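Local atomic coordinates of putative exported protein (Bordetella parapertussis, PDB entry 3OCJ), a protein that is of unknown function but carries a Rossmann-like methyltransferase domain and so probably binds S-adenosylmethionine for methyl transfer to an unidentified substrate. Residues A[11-14]-A[15-19]; A[82-85]-A[86-90]; A[111-114]-A[115-118]; A[248-251]-A[252-256]. All blocks are in the same frame, centred on the assembly; numbering follows the deposited sequence.

Overall arrangement
The four contacts are local and follow one another along the chain, so none nests in or crosses another. Interaction 1 (11-19) leads an incoming loop into helix 15-33, and interaction 2 (82-90) does the same where the loop after helix 68-76 enters helix 86-94. Interaction 3 (111-118) closes helix 96-115 and turns the chain toward strand 121-124 of the mixed sheet, across the chain's centre from interactions 1 and 4. Interaction 4 (248-256) lies wholly within helix 247-261. Interactions 2 and 4 touch, V90 CG1 meeting L252 CD2 at 3.7 Å, which joins a helix that precedes the sheet's first strand to one far later in the sequence.

Interaction 1: residues A[11-14]-A[15-19]; sequences SHRA and ASADL
A14, at the N-cap position of helix 15-33, meets the first helical turn through its backbone: its carbonyl takes a fairly straight bond from D18 N (N to A14 O, 3.3 Å) and a weak one from A17 N. D18 in turn directs its carboxylate back on the loop that leads into the helix and meets S11 and R13 there. S11 OG donates to D18 OD2 in a very short hydrogen bond of 2.5 Å. It points at the carboxylate because it stands anti to its own backbone nitrogen (chi1 175°). A water donates both to that same OD2 and to R13 O. R13 reaches the other oxygen: NH1 lies 3.6 Å from D18 OD1, a long salt bridge in which the guanidinium and carboxylate planes stand 81° apart. The A17 methyl sits over one face of the guanidinium, with its CB 3.6 Å from R13 NH2. Beyond the segments, D18 also packs on L62 of helix 55-63. The lead-in itself, with S11 OG accepting from R13 N at 3.2 Å, is an ST turn leading into the helix N terminus, whose serine hydroxyl also bonds D18 in the first turn.

Interaction 2: residues A[82-85]-A[86-90]; sequences GALA and PLERV
E88 reaches back to the start of its own helix and takes the amide of A85, the N-cap residue: A85 N to E88 OE1 is 2.9 Å, directed at the anti lone pair of that oxygen. The glutamate can do so because its CG stands anti to the backbone nitrogen (chi1 -176°) and the chain beyond is extended. This is the bond that the third helical residue contributes to a capping box; alanine at the N-cap has no side-chain acceptor for the return half. OE1 is gripped further by a water that bridges to A83 O, while OE2 bonds S54 OG, so both oxygens are anchored and the carboxylate's rotation is restricted. E88 also touches a bound palmitic acid.

L84 is wedged between the two long side chains and crosses each at about a right angle. Its CD2 lies 3.6 Å from E88 CD, and its CD1 rests over one face of the R89 guanidinium, offset toward the rim and 4.1 Å from NH1. R89 bends at chi3 (-64°), which brings its flat end back along the loop; there NH2 gives G82 O a weak bond of 2.9 Å at the guanidinium edge. NE holds a water shared with L84 O. NH1 forms a salt bridge with E93, the strongest partner of this arginine, and a hydrogen bond to S81 O.

In the fold, this corner opens helix 86-94 after the loop that follows helix 68-76. L84 and R89 both pack on H77, just past that earlier helix, and V90 meets L252 of helix 247-261.

Interaction 3: residues A[111-114]-A[115-118]; sequences ALQR and HLRP
L116 N reaches back to L112 O at 3.0 Å in a weak bond, but with psi at 138° L116 is the first residue to leave helical geometry. The turn marks the C-terminal end of helix 96-115, from which the chain runs to strand 121-124, the first strand in the chain of the mixed sheet, flanked by 145-150 and 188-192 in an order that fits the Rossmann-like methyltransferase fold. H115 N to L112 O and L116 N to Q113 O are weak bonds too; H115 N also reaches A111 O, though the place of that oxygen is less sure.

R114 and H115 lie side by side and point the same way, their guanidinium and ring planes only 3° apart. R114 NE stays 4.1 Å from H115 NE2, a closeness that could disfavour a protonated imidazole. The ring packs against I300 and R302 of strand 298-302. Q113 NE2 comes within 4.1 Å of L116 CD2, and the amide is held by D137 O. L116 itself packs on Y138 and C141.

R117 points away from the helix at its CB, but a bend at chi2 (-68°) swings its guanidinium back over the helix end. NH1 then holds two carbonyls, both close to the guanidinium plane: R114 O at 2.9 Å, and L116 O, also at 2.9 Å, which it approaches from above the carbonyl plane.

Interaction 4: residues A[248-251]-A[252-256]; sequences HDLQ and LQQLV
L250 and Q254, one turn apart on helix 247-261, meet through both backbone and side chain. The backbone bonds come first: Q254 N to L250 O is 2.8 Å, and three more run from L252 N to H248 O, from Q253 N to D249 O and from L255 N to Q251 O. All four are i to i+4 bonds of an unbroken alpha helix.

The second kind of contact is between amide and alkyl groups. Q254 CG lies beside its own backbone nitrogen, anti to the carbonyl carbon (chi1 -67°), which carries the extended chain back toward the preceding turn. Its NE2 comes to rest 3.7 Å from L250 CG, with both leucine methyls close by. L250 CD1 also lies 4.1 Å from Q253 NE2, so L250 lies against the amide ends of both glutamines, crossing each obliquely.

Apolar packing reaches past the helix. L252 and L255 pack on L47 of helix 41-53, whereas L250 lies on M242 and I245; L252 also meets V90 of helix 86-94.

Polar ends that look elsewhere form the last group. D249 OD1 makes a salt bridge with R94, and Q253 OE1 accepts from A97 N; both D249 and Q253 are buried, so these bonds pay for polar atoms in the interior. Since R94 ends helix 86-94 and A97 lies on helix 96-115, the chemistry implies that the buried polar groups join helix 247-261 to both, while inside the helix the side chains touch by van der Waals contact alone.

Interaction 1: residues A[11-14]-A[15-19]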
ATOM      1  N   SER A  11       5.019 -22.525   3.843  1.00 51.52           N
ATOM      2  CA  SER A  11       4.835 -23.632   2.919  1.00 40.34           C
ATOM      3  C   SER A  11       6.136 -23.996   2.237  1.00 33.08           C
ATOM      4  O   SER A  11       6.745 -23.171   1.555  1.00 24.27           O
ATOM      5  CB  SER A  11       3.795 -23.311   1.851  1.00 35.05           C
ATOM      6  OG  SER A  11       3.734 -24.374   0.913  1.00 24.44           O
ATOM      7  N   HIS A  12       6.522 -25.249   2.439  1.00 17.93           N
ATOM      8  CA  HIS A  12       7.688 -25.889   1.847  1.00 19.91           C
ATOM      9  C   HIS A  12       7.404 -26.447   0.445  1.00 20.12           C
ATOM     10  O   HIS A  12       8.233 -27.144  -0.126  1.00 32.09           O
ATOM     11  CB  HIS A  12       8.147 -27.051   2.739  1.00 22.22           C
ATOM     12  CG  HIS A  12       8.555 -26.634   4.119  1.00 28.24           C
ATOM     13  ND1 HIS A  12       7.650 -26.192   5.061  1.00 29.86           N
ATOM     14  CD2 HIS A  12       9.768 -26.594   4.716  1.00 37.74           C
ATOM     15  CE1 HIS A  12       8.291 -25.899   6.178  1.00 22.95           C
ATOM     16  NE2 HIS A  12       9.575 -26.132   5.996  1.00 21.17           N
ATOM     17  N   ARG A  13       6.229 -26.151  -0.091  1.00 17.92           N
ATOM     18  CA  ARG A  13       5.830 -26.695  -1.387  1.00 15.96           C
ATOM     19  C   ARG A  13       6.219 -25.732  -2.494  1.00 14.72           C
ATOM     20  O   ARG A  13       6.473 -24.561  -2.238  1.00 18.41           O
ATOM     21  CB  ARG A  13       4.321 -26.884  -1.434  1.00 15.27           C
ATOM     22  CG  ARG A  13       3.800 -27.826  -0.373  1.00 14.04           C
ATOM     23  CD  ARG A  13       2.287 -27.873  -0.379  1.00 15.66           C
ATOM     24  NE  ARG A  13       1.791 -28.639  -1.513  1.00 16.20           N
ATOM     25  CZ  ARG A  13       0.518 -28.724  -1.873  1.00 17.95           C
ATOM     26  NH1 ARG A  13      -0.413 -28.033  -1.215  1.00 28.57           N
ATOM     27  NH2 ARG A  13       0.181 -29.471  -2.906  1.00 18.64           N
ATOM     28  N   ALA A  14       6.259 -26.226  -3.726  1.00 15.05           N
ATOM     29  CA  ALA A  14       6.376 -25.325  -4.870  1.00 14.79           C
ATOM     30  C   ALA A  14       5.201 -24.354  -4.884  1.00 14.62           C
ATOM     31  O   ALA A  14       4.060 -24.729  -4.586  1.00 14.84           O
ATOM     32  CB  ALA A  14       6.389 -26.129  -6.160  1.00 14.63           C
ATOM     33  N   ALA A  15       5.461 -23.105  -5.262  1.00 14.17           N
ATOM     34  CA  ALA A  15       4.385 -22.126  -5.350  1.00 16.74           C
ATOM     35  C   ALA A  15       3.277 -22.586  -6.297  1.00 13.77           C
ATOM     36  O   ALA A  15       2.096 -22.322  -6.053  1.00 16.30           O
ATOM     37  CB  ALA A  15       4.926 -20.749  -5.767  1.00 16.32           C
ATOM     38  N   SER A  16       3.635 -23.293  -7.362  1.00 13.64           N
ATOM     39  CA  SER A  16       2.625 -23.772  -8.293  1.00 17.04           C
ATOM     40  C   SER A  16       1.647 -24.732  -7.603  1.00 16.69           C
ATOM     41  O   SER A  16       0.467 -24.767  -7.930  1.00 16.94           O
ATOM     42  CB  SER A  16       3.266 -24.423  -9.524  1.00 16.09           C
ATOM     43  OG  SER A  16       4.022 -25.570  -9.174  1.00 18.53           O
ATOM     44  N   ALA A  17       2.138 -25.525  -6.649  1.00 15.74           N
ATOM     45  CA  ALA A  17       1.262 -26.463  -5.947  1.00 14.18           C
ATOM     46  C   ALA A  17       0.294 -25.711  -5.036  1.00 14.00           C
ATOM     47  O   ALA A  17      -0.912 -25.998  -5.020  1.00 17.20           O
ATOM     48  CB  ALA A  17       2.087 -27.460  -5.133  1.00 16.13           C
ATOM     49  N   ASP A  18       0.802 -24.753  -4.271  1.00 14.38           N
ATOM     50  CA  ASP A  18      -0.072 -23.948  -3.423  1.00 14.16           C
ATOM     51  C   ASP A  18      -1.053 -23.127  -4.259  1.00 15.90           C
ATOM     52  O   ASP A  18      -2.224 -22.980  -3.889  1.00 15.73           O
ATOM     53  CB  ASP A  18       0.745 -23.043  -2.509  1.00 15.60           C
ATOM     54  CG  ASP A  18       1.390 -23.802  -1.369  1.00 16.68           C
ATOM     55  OD1 ASP A  18       0.683 -24.597  -0.722  1.00 20.98           O
ATOM     56  OD2 ASP A  18       2.589 -23.595  -1.123  1.00 22.90           O
ATOM     57  N   LEU A  19      -0.593 -22.616  -5.398  1.00 16.21           N
ATOM     58  CA  LEU A  19      -1.471 -21.826  -6.260  1.00 17.65           C
ATOM     59  C   LEU A  19      -2.659 -22.655  -6.729  1.00 17.05           C
ATOM     60  O   LEU A  19      -3.795 -22.188  -6.708  1.00 17.96           O
ATOM     61  CB  LEU A  19      -0.716 -21.274  -7.465  1.00 17.71           C
ATOM     62  CG  LEU A  19      -1.604 -20.540  -8.477  1.00 16.51           C
ATOM     63  CD1 LEU A  19      -2.203 -19.255  -7.882  1.00 16.08           C
ATOM     64  CD2 LEU A  19      -0.810 -20.245  -9.739  1.00 20.31           C
TER
HETATM   65  O   HOH W   1       4.774 -22.327  -2.049  1.00 20.07           O
HETATM   66  O   HOH W   2      -2.156 -28.511  -5.022  1.00 30.53           O

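Interaction 2: residues A[82-85]-A[86-90]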
ATOM      1  N   GLY A  82       2.613  -1.206 -21.167  1.00 26.36           N
ATOM      2  CA  GLY A  82       2.932  -2.576 -20.826  1.00 28.67           C
ATOM      3  C   GLY A  82       2.205  -3.631 -21.635  1.00 27.80           C
ATOM      4  O   GLY A  82       1.383  -3.324 -22.504  1.00 28.26           O
ATOM      5  N   ALA A  83       2.534  -4.885 -21.341  1.00 25.22           N
ATOM      6  CA  ALA A  83       1.924  -6.034 -21.989  1.00 28.57           C
ATOM      7  C   ALA A  83       1.061  -6.751 -20.964  1.00 30.80           C
ATOM      8  O   ALA A  83       1.546  -7.571 -20.178  1.00 35.05           O
ATOM      9  CB  ALA A  83       2.993  -6.967 -22.544  1.00 31.20           C
ATOM     10  N   LEU A  84      -0.216  -6.403 -20.950  1.00 23.86           N
ATOM     11  CA  LEU A  84      -1.171  -6.986 -20.025  1.00 18.67           C
ATOM     12  C   LEU A  84      -2.279  -7.655 -20.818  1.00 21.30           C
ATOM     13  O   LEU A  84      -2.674  -7.160 -21.880  1.00 21.69           O
ATOM     14  CB  LEU A  84      -1.761  -5.899 -19.117  1.00 17.15           C
ATOM     15  CG  LEU A  84      -0.793  -5.140 -18.213  1.00 18.00           C
ATOM     16  CD1 LEU A  84      -1.542  -4.042 -17.456  1.00 19.68           C
ATOM     17  CD2 LEU A  84      -0.103  -6.073 -17.231  1.00 19.52           C
ATOM     18  N   ALA A  85      -2.778  -8.781 -20.319  1.00 19.78           N
ATOM     19  CA  ALA A  85      -3.955  -9.401 -20.908  1.00 20.56           C
ATOM     20  C   ALA A  85      -5.144  -8.468 -20.710  1.00 18.16           C
ATOM     21  O   ALA A  85      -5.107  -7.591 -19.846  1.00 17.43           O
ATOM     22  CB  ALA A  85      -4.214 -10.766 -20.283  1.00 20.21           C
ATOM     23  N   PRO A  86      -6.196  -8.625 -21.525  1.00 20.92           N
ATOM     24  CA  PRO A  86      -7.327  -7.692 -21.457  1.00 22.22           C
ATOM     25  C   PRO A  86      -7.925  -7.552 -20.047  1.00 21.04           C
ATOM     26  O   PRO A  86      -8.063  -6.437 -19.546  1.00 20.59           O
ATOM     27  CB  PRO A  86      -8.335  -8.297 -22.444  1.00 22.64           C
ATOM     28  CG  PRO A  86      -7.472  -9.007 -23.450  1.00 28.40           C
ATOM     29  CD  PRO A  86      -6.320  -9.574 -22.648  1.00 25.68           C
ATOM     30  N   LEU A  87      -8.256  -8.662 -19.396  1.00 19.86           N
ATOM     31  CA  LEU A  87      -8.868  -8.595 -18.070  1.00 19.32           C
ATOM     32  C   LEU A  87      -7.873  -8.071 -17.036  1.00 16.92           C
ATOM     33  O   LEU A  87      -8.207  -7.257 -16.162  1.00 17.73           O
ATOM     34  CB  LEU A  87      -9.366  -9.976 -17.654  1.00 27.85           C
ATOM     35  CG  LEU A  87     -10.430 -10.042 -16.563  1.00 31.72           C
ATOM     36  CD1 LEU A  87     -11.632  -9.188 -16.946  1.00 36.48           C
ATOM     37  CD2 LEU A  87     -10.847 -11.490 -16.330  1.00 42.75           C
ATOM     38  N   GLU A  88      -6.646  -8.563 -17.136  1.00 18.82           N
ATOM     39  CA  GLU A  88      -5.557  -8.093 -16.292  1.00 17.90           C
ATOM     40  C   GLU A  88      -5.457  -6.573 -16.331  1.00 15.41           C
ATOM     41  O   GLU A  88      -5.286  -5.926 -15.301  1.00 15.91           O
ATOM     42  CB  GLU A  88      -4.252  -8.718 -16.785  1.00 17.54           C
ATOM     43  CG  GLU A  88      -3.034  -8.413 -15.949  1.00 18.51           C
ATOM     44  CD  GLU A  88      -1.800  -9.148 -16.446  1.00 18.61           C
ATOM     45  OE1 GLU A  88      -1.676  -9.395 -17.664  1.00 18.95           O
ATOM     46  OE2 GLU A  88      -0.940  -9.495 -15.611  1.00 19.14           O
ATOM     47  N   ARG A  89      -5.578  -5.997 -17.522  1.00 15.31           N
ATOM     48  CA  ARG A  89      -5.486  -4.540 -17.659  1.00 15.22           C
ATOM     49  C   ARG A  89      -6.662  -3.821 -16.971  1.00 15.39           C
ATOM     50  O   ARG A  89      -6.482  -2.765 -16.363  1.00 15.89           O
ATOM     51  CB  ARG A  89      -5.342  -4.117 -19.126  1.00 15.47           C
ATOM     52  CG  ARG A  89      -5.111  -2.602 -19.284  1.00 15.31           C
ATOM     53  CD  ARG A  89      -4.882  -2.202 -20.752  1.00 16.23           C
ATOM     54  NE  ARG A  89      -3.670  -2.781 -21.329  1.00 16.13           N
ATOM     55  CZ  ARG A  89      -2.446  -2.291 -21.150  1.00 17.31           C
ATOM     56  NH1 ARG A  89      -2.273  -1.224 -20.372  1.00 19.33           N
ATOM     57  NH2 ARG A  89      -1.396  -2.878 -21.712  1.00 18.83           N
ATOM     58  N   VAL A  90      -7.856  -4.404 -17.039  1.00 16.27           N
ATOM     59  CA  VAL A  90      -8.999  -3.859 -16.309  1.00 17.92           C
ATOM     60  C   VAL A  90      -8.711  -3.837 -14.809  1.00 15.73           C
ATOM     61  O   VAL A  90      -8.989  -2.849 -14.119  1.00 17.07           O
ATOM     62  CB  VAL A  90     -10.288  -4.648 -16.582  1.00 19.31           C
ATOM     63  CG1 VAL A  90     -11.420  -4.127 -15.702  1.00 20.90           C
ATOM     64  CG2 VAL A  90     -10.669  -4.533 -18.053  1.00 23.39           C
TER
HETATM   65  O   HOH W   3       0.384 -10.404 -19.325  1.00 47.69           O
HETATM   66  O   HOH W   4      -4.674  -5.206 -22.287  1.00 19.82           O

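Interaction 3: residues A[111-114]-A[115-118]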
ATOM      1  N   ALA A 111       3.494  15.642  -0.857  1.00 12.97           N
ATOM      2  CA  ALA A 111       3.735  15.941   0.551  1.00 13.55           C
ATOM      3  C   ALA A 111       5.223  15.841   0.867  1.00 14.73           C
ATOM      4  O   ALA A 111       5.784  16.718   1.518  1.00 14.75           O
ATOM      5  CB  ALA A 111       2.932  15.007   1.452  1.00 13.57           C
ATOM      6  N   LEU A 112       5.864  14.771   0.406  1.00 14.61           N
ATOM      7  CA  LEU A 112       7.282  14.615   0.691  1.00 14.87           C
ATOM      8  C   LEU A 112       8.057  15.748   0.035  1.00 16.19           C
ATOM      9  O   LEU A 112       8.941  16.338   0.655  1.00 16.98           O
ATOM     10  CB  LEU A 112       7.789  13.238   0.250  1.00 15.53           C
ATOM     11  CG  LEU A 112       7.166  12.083   1.037  1.00 18.07           C
ATOM     12  CD1 LEU A 112       7.370  10.767   0.300  1.00 17.74           C
ATOM     13  CD2 LEU A 112       7.715  12.013   2.471  1.00 19.66           C
ATOM     14  N   GLN A 113       7.696  16.098  -1.198  1.00 16.90           N
ATOM     15  CA  GLN A 113       8.384  17.184  -1.891  1.00 16.68           C
ATOM     16  C   GLN A 113       8.270  18.510  -1.127  1.00 17.11           C
ATOM     17  O   GLN A 113       9.247  19.254  -0.998  1.00 20.44           O
ATOM     18  CB  GLN A 113       7.859  17.354  -3.320  1.00 17.64           C
ATOM     19  CG  GLN A 113       8.710  18.295  -4.160  1.00 19.40           C
ATOM     20  CD  GLN A 113      10.023  17.652  -4.574  1.00 18.88           C
ATOM     21  OE1 GLN A 113      10.035  16.555  -5.133  1.00 20.93           O
ATOM     22  NE2 GLN A 113      11.133  18.326  -4.295  1.00 21.50           N
ATOM     23  N   ARG A 114       7.069  18.801  -0.635  1.00 17.01           N
ATOM     24  CA  ARG A 114       6.791  20.015   0.122  1.00 16.22           C
ATOM     25  C   ARG A 114       7.631  20.123   1.392  1.00 15.06           C
ATOM     26  O   ARG A 114       8.071  21.214   1.764  1.00 19.08           O
ATOM     27  CB  ARG A 114       5.297  20.058   0.482  1.00 20.77           C
ATOM     28  CG  ARG A 114       4.928  21.086   1.531  1.00 22.99           C
ATOM     29  CD  ARG A 114       3.413  21.140   1.732  1.00 28.52           C
ATOM     30  NE  ARG A 114       3.064  21.914   2.917  1.00 29.36           N
ATOM     31  CZ  ARG A 114       1.830  22.284   3.242  1.00 34.80           C
ATOM     32  NH1 ARG A 114       1.627  22.991   4.346  1.00 33.97           N
ATOM     33  NH2 ARG A 114       0.803  21.955   2.466  1.00 37.69           N
ATOM     34  N   HIS A 115       7.857  18.989   2.051  1.00 16.45           N
ATOM     35  CA  HIS A 115       8.529  18.981   3.348  1.00 17.42           C
ATOM     36  C   HIS A 115      10.049  18.801   3.260  1.00 20.86           C
ATOM     37  O   HIS A 115      10.753  19.022   4.237  1.00 20.26           O
ATOM     38  CB  HIS A 115       7.904  17.916   4.264  1.00 20.30           C
ATOM     39  CG  HIS A 115       6.503  18.238   4.671  1.00 22.47           C
ATOM     40  ND1 HIS A 115       6.204  18.917   5.835  1.00 39.32           N
ATOM     41  CD2 HIS A 115       5.319  17.998   4.063  1.00 16.81           C
ATOM     42  CE1 HIS A 115       4.897  19.075   5.926  1.00 35.42           C
ATOM     43  NE2 HIS A 115       4.336  18.542   4.855  1.00 20.76           N
ATOM     44  N   LEU A 116      10.539  18.404   2.089  1.00 18.41           N
ATOM     45  CA  LEU A 116      11.970  18.171   1.874  1.00 18.19           C
ATOM     46  C   LEU A 116      12.758  19.470   2.062  1.00 18.06           C
ATOM     47  O   LEU A 116      12.323  20.534   1.621  1.00 17.89           O
ATOM     48  CB  LEU A 116      12.179  17.643   0.456  1.00 24.33           C
ATOM     49  CG  LEU A 116      13.335  16.700   0.127  1.00 31.32           C
ATOM     50  CD1 LEU A 116      13.204  15.395   0.900  1.00 22.58           C
ATOM     51  CD2 LEU A 116      13.347  16.437  -1.374  1.00 28.43           C
ATOM     52  N   ARG A 117      13.911  19.384   2.724  1.00 16.49           N
ATOM     53  CA  ARG A 117      14.842  20.509   2.848  1.00 17.75           C
ATOM     54  C   ARG A 117      16.263  19.977   2.659  1.00 17.51           C
ATOM     55  O   ARG A 117      16.509  18.787   2.853  1.00 17.85           O
ATOM     56  CB  ARG A 117      14.746  21.155   4.235  1.00 19.32           C
ATOM     57  CG  ARG A 117      13.401  21.772   4.591  1.00 19.99           C
ATOM     58  CD  ARG A 117      13.098  22.991   3.747  1.00 20.95           C
ATOM     59  NE  ARG A 117      11.882  23.657   4.211  1.00 21.25           N
ATOM     60  CZ  ARG A 117      10.659  23.338   3.802  1.00 22.08           C
ATOM     61  NH1 ARG A 117      10.489  22.375   2.911  1.00 20.34           N
ATOM     62  NH2 ARG A 117       9.603  23.986   4.277  1.00 23.91           N
ATOM     63  N   PRO A 118      17.213  20.859   2.317  1.00 16.15           N
ATOM     64  CA  PRO A 118      18.602  20.406   2.180  1.00 19.96           C
ATOM     65  C   PRO A 118      19.082  19.708   3.448  1.00 20.56           C
ATOM     66  O   PRO A 118      18.783  20.168   4.551  1.00 20.17           O
ATOM     67  CB  PRO A 118      19.381  21.713   1.966  1.00 19.83           C
ATOM     68  CG  PRO A 118      18.373  22.665   1.385  1.00 22.62           C
ATOM     69  CD  PRO A 118      17.056  22.295   2.020  1.00 19.79           C
TER
HETATM   70  O   HOH W   5      10.738  21.463  -0.447  1.00 31.27           O

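Interaction 4: residues A[248-251]-A[252-256]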
ATOM      1  N   HIS A 248     -20.198  -0.208 -11.767  1.00 18.63           N
ATOM      2  CA  HIS A 248     -19.847  -1.523 -12.285  1.00 19.72           C
ATOM      3  C   HIS A 248     -18.445  -1.926 -11.851  1.00 18.22           C
ATOM      4  O   HIS A 248     -18.212  -3.078 -11.464  1.00 19.32           O
ATOM      5  CB  HIS A 248     -19.933  -1.590 -13.807  1.00 22.15           C
ATOM      6  CG  HIS A 248     -19.433  -2.889 -14.360  1.00 29.41           C
ATOM      7  ND1 HIS A 248     -20.237  -4.001 -14.487  1.00 30.92           N
ATOM      8  CD2 HIS A 248     -18.198  -3.267 -14.770  1.00 33.44           C
ATOM      9  CE1 HIS A 248     -19.524  -5.002 -14.975  1.00 30.30           C
ATOM     10  NE2 HIS A 248     -18.286  -4.582 -15.157  1.00 32.16           N
ATOM     11  N   ASP A 249     -17.504  -0.987 -11.935  1.00 16.92           N
ATOM     12  CA  ASP A 249     -16.132  -1.300 -11.546  1.00 16.28           C
ATOM     13  C   ASP A 249     -16.035  -1.619 -10.061  1.00 16.96           C
ATOM     14  O   ASP A 249     -15.228  -2.452  -9.656  1.00 15.88           O
ATOM     15  CB  ASP A 249     -15.165  -0.189 -11.936  1.00 16.94           C
ATOM     16  CG  ASP A 249     -15.105   0.031 -13.437  1.00 18.34           C
ATOM     17  OD1 ASP A 249     -15.428  -0.916 -14.192  1.00 21.47           O
ATOM     18  OD2 ASP A 249     -14.715   1.138 -13.857  1.00 20.83           O
ATOM     19  N   LEU A 250     -16.855  -0.966  -9.244  1.00 16.25           N
ATOM     20  CA  LEU A 250     -16.910  -1.319  -7.829  1.00 13.68           C
ATOM     21  C   LEU A 250     -17.466  -2.736  -7.632  1.00 17.22           C
ATOM     22  O   LEU A 250     -16.935  -3.514  -6.833  1.00 16.23           O
ATOM     23  CB  LEU A 250     -17.736  -0.298  -7.032  1.00 13.96           C
ATOM     24  CG  LEU A 250     -17.835  -0.611  -5.541  1.00 17.33           C
ATOM     25  CD1 LEU A 250     -16.459  -0.626  -4.869  1.00 19.04           C
ATOM     26  CD2 LEU A 250     -18.748   0.406  -4.862  1.00 18.82           C
ATOM     27  N   GLN A 251     -18.534  -3.078  -8.354  1.00 17.63           N
ATOM     28  CA  GLN A 251     -19.086  -4.428  -8.269  1.00 17.98           C
ATOM     29  C   GLN A 251     -18.025  -5.453  -8.650  1.00 19.18           C
ATOM     30  O   GLN A 251     -17.868  -6.479  -7.986  1.00 19.14           O
ATOM     31  CB  GLN A 251     -20.303  -4.588  -9.186  1.00 21.61           C
ATOM     32  CG  GLN A 251     -21.517  -3.798  -8.736  1.00 31.79           C
ATOM     33  CD  GLN A 251     -22.718  -4.016  -9.637  1.00 50.89           C
ATOM     34  OE1 GLN A 251     -22.606  -3.974 -10.863  1.00 58.48           O
ATOM     35  NE2 GLN A 251     -23.878  -4.248  -9.031  1.00 54.35           N
ATOM     36  N   LEU A 252     -17.294  -5.163  -9.719  1.00 16.75           N
ATOM     37  CA  LEU A 252     -16.200  -6.032 -10.149  1.00 17.44           C
ATOM     38  C   LEU A 252     -15.168  -6.209  -9.026  1.00 17.92           C
ATOM     39  O   LEU A 252     -14.796  -7.332  -8.679  1.00 16.92           O
ATOM     40  CB  LEU A 252     -15.546  -5.482 -11.415  1.00 19.46           C
ATOM     41  CG  LEU A 252     -14.314  -6.244 -11.916  1.00 18.77           C
ATOM     42  CD1 LEU A 252     -14.689  -7.644 -12.396  1.00 21.07           C
ATOM     43  CD2 LEU A 252     -13.592  -5.478 -13.021  1.00 22.50           C
ATOM     44  N   GLN A 253     -14.710  -5.098  -8.460  1.00 14.97           N
ATOM     45  CA  GLN A 253     -13.754  -5.153  -7.362  1.00 15.12           C
ATOM     46  C   GLN A 253     -14.277  -5.966  -6.183  1.00 15.92           C
ATOM     47  O   GLN A 253     -13.555  -6.780  -5.609  1.00 15.73           O
ATOM     48  CB  GLN A 253     -13.415  -3.747  -6.893  1.00 13.58           C
ATOM     49  CG  GLN A 253     -12.522  -3.748  -5.678  1.00 14.38           C
ATOM     50  CD  GLN A 253     -12.146  -2.352  -5.289  1.00 13.95           C
ATOM     51  OE1 GLN A 253     -11.444  -1.667  -6.030  1.00 14.78           O
ATOM     52  NE2 GLN A 253     -12.598  -1.920  -4.119  1.00 15.97           N
ATOM     53  N   GLN A 254     -15.540  -5.766  -5.832  1.00 15.87           N
ATOM     54  CA  GLN A 254     -16.109  -6.472  -4.696  1.00 16.61           C
ATOM     55  C   GLN A 254     -16.114  -7.985  -4.905  1.00 17.11           C
ATOM     56  O   GLN A 254     -15.845  -8.744  -3.977  1.00 16.51           O
ATOM     57  CB  GLN A 254     -17.520  -5.970  -4.409  1.00 17.94           C
ATOM     58  CG  GLN A 254     -17.529  -4.537  -3.920  1.00 20.84           C
ATOM     59  CD  GLN A 254     -18.918  -3.957  -3.845  1.00 24.31           C
ATOM     60  OE1 GLN A 254     -19.816  -4.371  -4.579  1.00 27.52           O
ATOM     61  NE2 GLN A 254     -19.102  -2.990  -2.957  1.00 23.80           N
ATOM     62  N   LEU A 255     -16.428  -8.421  -6.120  1.00 16.38           N
ATOM     63  CA  LEU A 255     -16.435  -9.846  -6.420  1.00 17.63           C
ATOM     64  C   LEU A 255     -15.011 -10.375  -6.380  1.00 16.09           C
ATOM     65  O   LEU A 255     -14.726 -11.396  -5.740  1.00 18.42           O
ATOM     66  CB  LEU A 255     -17.058 -10.091  -7.795  1.00 20.46           C
ATOM     67  CG  LEU A 255     -17.116 -11.559  -8.221  1.00 26.94           C
ATOM     68  CD1 LEU A 255     -17.960 -12.376  -7.248  1.00 24.95           C
ATOM     69  CD2 LEU A 255     -17.670 -11.657  -9.632  1.00 36.77           C
ATOM     70  N   VAL A 256     -14.109  -9.668  -7.046  1.00 15.97           N
ATOM     71  CA  VAL A 256     -12.720 -10.098  -7.114  1.00 15.62           C
ATOM     72  C   VAL A 256     -12.086 -10.174  -5.723  1.00 15.72           C
ATOM     73  O   VAL A 256     -11.411 -11.158  -5.398  1.00 17.77           O
ATOM     74  CB  VAL A 256     -11.894  -9.214  -8.071  1.00 17.82           C
ATOM     75  CG1 VAL A 256     -10.414  -9.580  -8.008  1.00 20.51           C
ATOM     76  CG2 VAL A 256     -12.412  -9.367  -9.497  1.00 20.23           C
TER